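Local coordinates for protein UDP-N-acetylglucosamine pyrophosphorylase (Entamoeba histolytica, PDB 3OC9) that probably catalyses the transfer of a uridylyl group from UTP to N-acetyl-alpha-D-glucosamine 1-phosphate, yielding UDP-N-acetyl-alpha-D-glucosamine and diphosphate, at residues A[28-32]-A[33-37]; A[73-76]-A[77-81]; A[190-193]-A[194-197]. All coordinates share one frame; numbering follows the deposited sequence. Where two conformers were deposited one is given.

Interaction 1. Residues A[28-32]-A[33-37]; sequences LELIS and QGKTA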
loop_
_atom_site.group_PDB
_atom_site.type_symbol
_atom_site.label_atom_id
_atom_site.label_comp_id
_atom_site.label_asym_id
_atom_site.label_seq_id
_atom_site.Cartn_x
_atom_site.Cartn_y
_atom_site.Cartn_z
ATOM N N LEU A 28 14.842 -0.541 13.509
ATOM C CA LEU A 28 14.529 0.376 14.625
ATOM C C LEU A 28 15.596 1.482 14.789
ATOM O O LEU A 28 15.252 2.639 15.067
ATOM C CB LEU A 28 14.314 -0.389 15.962
ATOM C CG LEU A 28 13.059 -1.274 16.142
ATOM C CD1 LEU A 28 12.990 -1.865 17.568
ATOM C CD2 LEU A 28 11.740 -0.538 15.818
ATOM N N GLU A 29 16.874 1.128 14.615
ATOM C CA GLU A 29 17.972 2.115 14.658
ATOM C C GLU A 29 17.828 3.202 13.579
ATOM O O GLU A 29 17.940 4.408 13.868
ATOM C CB GLU A 29 19.343 1.421 14.546
ATOM C CG GLU A 29 20.555 2.384 14.506
ATOM C CD GLU A 29 20.827 3.070 15.840
ATOM O OE1 GLU A 29 20.444 2.521 16.892
ATOM O OE2 GLU A 29 21.436 4.162 15.834
ATOM N N LEU A 30 17.579 2.787 12.337
ATOM C CA LEU A 30 17.382 3.736 11.232
ATOM C C LEU A 30 16.148 4.648 11.417
ATOM O O LEU A 30 16.224 5.859 11.127
ATOM C CB LEU A 30 17.380 2.994 9.872
ATOM C CG LEU A 30 18.751 2.402 9.475
ATOM C CD1 LEU A 30 18.664 1.361 8.343
ATOM C CD2 LEU A 30 19.761 3.500 9.111
ATOM N N ILE A 31 15.031 4.084 11.900
ATOM C CA ILE A 31 13.832 4.879 12.223
ATOM C C ILE A 31 14.175 5.928 13.312
ATOM O O ILE A 31 13.835 7.105 13.169
ATOM C CB ILE A 31 12.631 3.990 12.692
ATOM C CG1 ILE A 31 12.063 3.140 11.533
ATOM C CG2 ILE A 31 11.508 4.847 13.342
ATOM C CD1 ILE A 31 11.196 1.951 12.004
ATOM N N SER A 32 14.877 5.492 14.365
ATOM C CA SER A 32 15.288 6.392 15.476
ATOM C C SER A 32 16.194 7.570 15.055
ATOM O O SER A 32 16.160 8.640 15.694
ATOM C CB SER A 32 15.943 5.587 16.631
ATOM O OG SER A 32 17.326 5.360 16.373
ATOM N N GLN A 33 16.988 7.380 13.994
ATOM C CA GLN A 33 17.903 8.407 13.452
ATOM C C GLN A 33 17.237 9.390 12.471
ATOM O O GLN A 33 17.905 10.279 11.922
ATOM C CB GLN A 33 19.125 7.744 12.784
ATOM C CG GLN A 33 20.101 7.061 13.764
ATOM C CD GLN A 33 21.085 6.094 13.081
ATOM O OE1 GLN A 33 20.953 5.766 11.901
ATOM N NE2 GLN A 33 22.079 5.636 13.835
ATOM N N GLY A 34 15.927 9.239 12.271
ATOM C CA GLY A 34 15.168 10.065 11.312
ATOM C C GLY A 34 15.466 9.767 9.845
ATOM O O GLY A 34 15.390 10.657 8.983
ATOM N N LYS A 35 15.793 8.509 9.545
ATOM C CA LYS A 35 16.215 8.140 8.184
ATOM C C LYS A 35 15.132 7.421 7.347
ATOM O O LYS A 35 15.457 6.889 6.285
ATOM C CB LYS A 35 17.511 7.313 8.225
ATOM C CG LYS A 35 18.738 8.079 8.806
ATOM C CD LYS A 35 20.001 7.213 8.781
ATOM C CE LYS A 35 21.227 7.975 9.280
ATOM N NZ LYS A 35 22.488 7.259 8.914
ATOM N N THR A 36 13.870 7.426 7.810
ATOM C CA THR A 36 12.763 6.694 7.118
ATOM C C THR A 36 11.506 7.550 6.850
ATOM O O THR A 36 11.276 8.552 7.543
ATOM C CB THR A 36 12.311 5.396 7.892
ATOM O OG1 THR A 36 11.575 5.741 9.089
ATOM C CG2 THR A 36 13.507 4.482 8.227
ATOM N N ALA A 37 10.684 7.130 5.874
ATOM C CA ALA A 37 9.405 7.801 5.539
ATOM C C ALA A 37 8.352 6.833 4.981
ATOM O O ALA A 37 8.711 5.744 4.475
ATOM C CB ALA A 37 9.648 8.957 4.505
HETATM O O HOH W 1 12.597 7.917 10.729
#
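Leu30 O and Ile31 O take the two backbone bonds that close the C-terminus of helix 21-32. Lys35 N reaches back to Leu30 O over 3.1 Å, whereas Gly34 N comes to Ile31 O from well above the carbonyl plane, 58° out of it. With Gly34 at positive phi (71°), this is a Schellman motif, which turns the chain out of the helix toward strand 36-41. One residue earlier, Glu29 O is gripped twice from the same face of its plane, by Gln33 N and by Ser32 OG at 2.7 Å. The serine hydroxyl can fold back onto its own helix because chi1 of 84° sets OG between the backbone N and the carbonyl carbon.

A water extends the cap: it donates to Ile31 O at 2.9 Å and accepts from Thr36 N.

Side-chain packing fills in the rest of the turn. CD2 of Leu30 lies 3.7 Å from CD of the extended Lys35 chain, and Ile31 CG1 packs against both branches of Thr36, 3.6 Å from OG1 and 3.8 Å from CG2.

Ile31 also packs on Ala83 of helix 68-87, while Leu30 and Thr36 share Ile199 of helix 196-204. Beyond the turn, Lys35 and Ala37 hydrogen-bond to the backbone at Tyr180, where strand 36-41 runs parallel to strand 180-184.

Interaction 2. Residues A[73-76]-A[77-81]; sequences SERL and LRLQE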
loop_
_atom_site.group_PDB
_atom_site.type_symbol
_atom_site.label_atom_id
_atom_site.label_comp_id
_atom_site.label_asym_id
_atom_site.label_seq_id
_atom_site.Cartn_x
_atom_site.Cartn_y
_atom_site.Cartn_z
ATOM N N SER A 73 -2.295 6.282 11.036
ATOM C CA SER A 73 -1.746 7.200 12.049
ATOM C C SER A 73 -1.287 6.459 13.322
ATOM O O SER A 73 -0.193 6.723 13.853
ATOM C CB SER A 73 -2.768 8.313 12.413
ATOM O OG SER A 73 -3.091 9.084 11.244
ATOM N N GLU A 74 -2.112 5.523 13.786
ATOM C CA GLU A 74 -1.840 4.777 15.035
ATOM C C GLU A 74 -0.640 3.809 14.910
ATOM O O GLU A 74 0.178 3.680 15.847
ATOM C CB GLU A 74 -3.120 4.068 15.526
ATOM C CG GLU A 74 -4.191 5.062 16.080
ATOM C CD GLU A 74 -5.475 4.393 16.595
ATOM O OE1 GLU A 74 -5.686 3.186 16.354
ATOM O OE2 GLU A 74 -6.299 5.110 17.216
ATOM N N ARG A 75 -0.509 3.158 13.750
ATOM C CA ARG A 75 0.664 2.322 13.483
ATOM C C ARG A 75 1.978 3.146 13.458
ATOM O O ARG A 75 2.988 2.704 14.012
ATOM C CB ARG A 75 0.451 1.478 12.203
ATOM C CG ARG A 75 1.612 0.521 11.864
ATOM C CD ARG A 75 1.116 -0.771 11.188
ATOM N NE ARG A 75 0.616 -1.719 12.164
ATOM C CZ ARG A 75 -0.061 -2.834 11.892
ATOM N NH1 ARG A 75 -0.454 -3.592 12.900
ATOM N NH2 ARG A 75 -0.361 -3.203 10.637
ATOM N N LEU A 76 1.975 4.334 12.835
ATOM C CA LEU A 76 3.158 5.210 12.872
ATOM C C LEU A 76 3.526 5.634 14.318
ATOM O O LEU A 76 4.712 5.638 14.688
ATOM C CB LEU A 76 2.980 6.449 11.959
ATOM C CG LEU A 76 2.859 6.213 10.441
ATOM C CD1 LEU A 76 2.691 7.567 9.694
ATOM C CD2 LEU A 76 4.086 5.458 9.884
ATOM N N LEU A 77 2.519 5.979 15.129
ATOM C CA LEU A 77 2.756 6.285 16.559
ATOM C C LEU A 77 3.432 5.120 17.327
ATOM O O LEU A 77 4.367 5.343 18.120
ATOM C CB LEU A 77 1.464 6.753 17.256
ATOM C CG LEU A 77 0.966 8.172 16.896
ATOM C CD1 LEU A 77 -0.452 8.363 17.408
ATOM C CD2 LEU A 77 1.875 9.300 17.434
ATOM N N ARG A 78 3.007 3.887 17.051
ATOM C CA ARG A 78 3.581 2.686 17.730
ATOM C C ARG A 78 5.019 2.375 17.279
ATOM O O ARG A 78 5.874 2.018 18.106
ATOM C CB ARG A 78 2.661 1.468 17.544
ATOM C CG ARG A 78 3.172 0.142 18.154
ATOM C CD ARG A 78 3.389 0.263 19.683
ATOM N NE ARG A 78 3.691 -1.036 20.298
ATOM C CZ ARG A 78 4.121 -1.187 21.554
ATOM N NH1 ARG A 78 4.319 -0.118 22.333
ATOM N NH2 ARG A 78 4.351 -2.404 22.032
ATOM N N LEU A 79 5.274 2.492 15.966
ATOM C CA LEU A 79 6.613 2.349 15.406
ATOM C C LEU A 79 7.592 3.391 15.973
ATOM O O LEU A 79 8.733 3.048 16.329
ATOM C CB LEU A 79 6.568 2.417 13.855
ATOM C CG LEU A 79 5.952 1.173 13.185
ATOM C CD1 LEU A 79 5.602 1.473 11.710
ATOM C CD2 LEU A 79 6.939 -0.023 13.278
ATOM N N GLN A 80 7.156 4.651 16.085
ATOM C CA GLN A 80 8.006 5.687 16.711
ATOM C C GLN A 80 8.387 5.324 18.167
ATOM O O GLN A 80 9.538 5.503 18.580
ATOM C CB GLN A 80 7.330 7.083 16.666
ATOM C CG GLN A 80 7.335 7.746 15.253
ATOM C CD GLN A 80 6.501 9.044 15.154
ATOM O OE1 GLN A 80 6.509 9.710 14.111
ATOM N NE2 GLN A 80 5.776 9.393 16.221
ATOM N N GLU A 81 7.405 4.814 18.903
ATOM C CA GLU A 81 7.556 4.399 20.322
ATOM C C GLU A 81 8.562 3.243 20.492
ATOM O O GLU A 81 9.444 3.313 21.351
ATOM C CB GLU A 81 6.190 4.019 20.881
ATOM C CG GLU A 81 6.146 3.707 22.376
ATOM C CD GLU A 81 4.717 3.607 22.901
ATOM O OE1 GLU A 81 3.915 2.778 22.398
ATOM O OE2 GLU A 81 4.403 4.379 23.837
#
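Different first torsions bring Arg75 and Leu79 together: CG of Arg75 stands anti to the backbone N (chi1 -178°), while CG of Leu79 lies beside its own N and anti to the carbonyl carbon (chi1 -72°). The two residues are four apart in the middle of the alpha-helix 68-87, and their side chains cross at a slant where Arg75 CG meets Leu79 CD1 at 4.1 Å. Leu79 CG also rests 3.4 Å from Arg75 O, the carbonyl that accepts its own backbone N-H.

Regular i to i+4 bonds hold this part of the helix. Leu77 N, Arg78 N, Leu79 N and Gln80 N donate in turn to Ser73 O, Glu74 O, Arg75 O and Leu76 O. Gln80 repeats the leucine arrangement, its CG lying 3.4 Å from Leu76 O before the extended chain carries OE1 to Ile94 N and Gln124 NE2. Leu77 CG similarly sits near Ser73 O at 3.6 Å.

The helix presents different faces to its surroundings. Leu76 packs on Trp96 of strand 95-100, part of the large mixed sheet. Arg75, bent beyond CG, sends its guanidinium group to Cys191 O and makes a cation-pi contact with Phe381, while Glu74 forms a salt bridge with Lys66.

Arg78 and Glu81, three residues apart, add a charged pair along the helix. The arginine chain bends at chi2, and its guanidinium group is shared with Glu388; Arg382 pairs with the same Glu81 OE1 that Arg78 uses. Within the pair, Glu81 OE1 lies in the guanidinium plane, 2.9 Å from Arg78 NH1, which approaches it from 45° above the carboxylate plane.

Interaction 3. Residues A[190-193]-A[194-197]; sequences LCKD and VDPN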
loop_
_atom_site.group_PDB
_atom_site.type_symbol
_atom_site.label_atom_id
_atom_site.label_comp_id
_atom_site.label_asym_id
_atom_site.label_seq_id
_atom_site.Cartn_x
_atom_site.Cartn_y
_atom_site.Cartn_z
ATOM N N LEU A 190 -4.131 -4.683 6.531
ATOM C CA LEU A 190 -3.074 -5.316 7.358
ATOM C C LEU A 190 -1.639 -4.833 7.102
ATOM O O LEU A 190 -0.704 -5.329 7.757
ATOM C CB LEU A 190 -3.156 -6.852 7.258
ATOM C CG LEU A 190 -4.497 -7.478 7.699
ATOM C CD1 LEU A 190 -4.503 -8.987 7.543
ATOM C CD2 LEU A 190 -4.840 -7.119 9.144
ATOM N N CYS A 191 -1.450 -3.885 6.169
ATOM C CA CYS A 191 -0.091 -3.399 5.843
ATOM C C CYS A 191 0.736 -2.944 7.073
ATOM O O CYS A 191 0.224 -2.206 7.945
ATOM C CB CYS A 191 -0.152 -2.299 4.773
ATOM S SG CYS A 191 1.471 -1.745 4.144
ATOM N N LYS A 192 2.000 -3.382 7.151
ATOM C CA LYS A 192 2.874 -2.994 8.281
ATOM C C LYS A 192 3.497 -1.564 8.150
ATOM O O LYS A 192 4.234 -1.122 9.027
ATOM C CB LYS A 192 3.975 -4.063 8.542
ATOM C CG LYS A 192 3.481 -5.413 9.162
ATOM C CD LYS A 192 4.702 -6.377 9.335
ATOM C CE LYS A 192 4.327 -7.709 10.034
ATOM N NZ LYS A 192 5.571 -8.590 10.216
ATOM N N ASP A 193 3.212 -0.844 7.061
ATOM C CA ASP A 193 3.723 0.541 6.903
ATOM C C ASP A 193 5.260 0.548 6.887
ATOM O O ASP A 193 5.835 -0.223 6.102
ATOM C CB ASP A 193 3.057 1.512 7.923
ATOM C CG ASP A 193 1.526 1.626 7.710
ATOM O OD1 ASP A 193 1.084 1.663 6.542
ATOM O OD2 ASP A 193 0.748 1.685 8.690
ATOM N N VAL A 194 5.932 1.356 7.721
ATOM C CA VAL A 194 7.424 1.393 7.731
ATOM C C VAL A 194 7.985 0.199 8.561
ATOM O O VAL A 194 8.416 0.353 9.715
ATOM C CB VAL A 194 7.987 2.809 8.173
ATOM C CG1 VAL A 194 9.538 2.878 8.073
ATOM C CG2 VAL A 194 7.371 3.935 7.334
ATOM N N ASP A 195 7.963 -0.993 7.947
ATOM C CA ASP A 195 8.251 -2.285 8.622
ATOM C C ASP A 195 9.749 -2.365 8.989
ATOM O O ASP A 195 10.583 -2.419 8.085
ATOM C CB ASP A 195 7.851 -3.441 7.658
ATOM C CG ASP A 195 8.137 -4.849 8.217
ATOM O OD1 ASP A 195 8.490 -4.963 9.405
ATOM O OD2 ASP A 195 8.027 -5.854 7.449
ATOM N N PRO A 196 10.105 -2.386 10.305
ATOM C CA PRO A 196 11.551 -2.428 10.650
ATOM C C PRO A 196 12.301 -3.635 10.041
ATOM O O PRO A 196 13.503 -3.504 9.714
ATOM C CB PRO A 196 11.570 -2.488 12.199
ATOM C CG PRO A 196 10.188 -2.204 12.644
ATOM C CD PRO A 196 9.229 -2.322 11.487
ATOM N N ASN A 197 11.618 -4.789 9.925
ATOM C CA ASN A 197 12.209 -6.002 9.280
ATOM C C ASN A 197 12.683 -5.705 7.849
ATOM O O ASN A 197 13.802 -6.107 7.434
ATOM C CB ASN A 197 11.195 -7.181 9.253
ATOM C CG ASN A 197 10.738 -7.615 10.650
ATOM O OD1 ASN A 197 11.495 -8.250 11.392
ATOM N ND2 ASN A 197 9.483 -7.286 11.004
HETATM O O HOH W 2 7.526 -8.448 7.994
#
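Lys192 lays its extended aliphatic chain across the side chain of Asp195. Lys192 CB and Asp195 CB are 4.0 Å apart. Farther out Lys192 CD sits 3.9 Å from Asp195 OD2, so that methylene groups rather than the ammonium group touch the carboxylate. This is the close-packed part of the contact. Next to it the backbone folds sharply at Val194, the centre of an inverse gamma turn, where Asp195 N makes a weak, strongly bent bond of 2.9 Å to Asp193 O. Just before the turn, Asp193 N donates a hydrogen bond to Cys191 SG, while the Asp193 carboxylate turns away to His184.

The turn delivers Asp195 to the N-cap of helix 196-204. With CG anti to the backbone N (chi1 178°), its OD1 reaches the first turn of the helix and accepts two bonds from Asn197. The backbone N of Asn197 arrives at 3.2 Å from above the carboxylate plane, 64° out of it; the side-chain ND2 takes the syn lone pair of OD1 at 3.0 Å. Pro196, between them, packs on Leu28 and Leu79 of two neighbouring helices.

Toward the polar ends the fit is looser and water enters. Lys192 NZ stays 4.6 Å from Asp195 OD2, and a water bridges the two, accepting from the lysine and donating to Asp195 OD2 over 2.7 Å. Each charge has its direct salt bridge elsewhere, Lys192 with Glu386 and Asp195 with Lys212.

The three sites lie in series along the chain but come together in the fold. Interaction 3 touches both others. Val194 packs on interaction 1, its CG1 3.7 Å from Thr36 OG1, and Pro196 CG lies 3.9 Å from Leu28 CD2. Toward interaction 2, Arg75 NH2 probably hydrogen-bonds to Cys191 O at 2.9 Å, and Leu79 CD1 packs against Val194 O. Interactions 1 and 2 do not touch, their nearest atoms about 4 Å apart and their centres about 13 Å. A sulfate ion, probably from the crystallisation liquor, lies about 3 Å from the side chain of Gln33 in interaction 1.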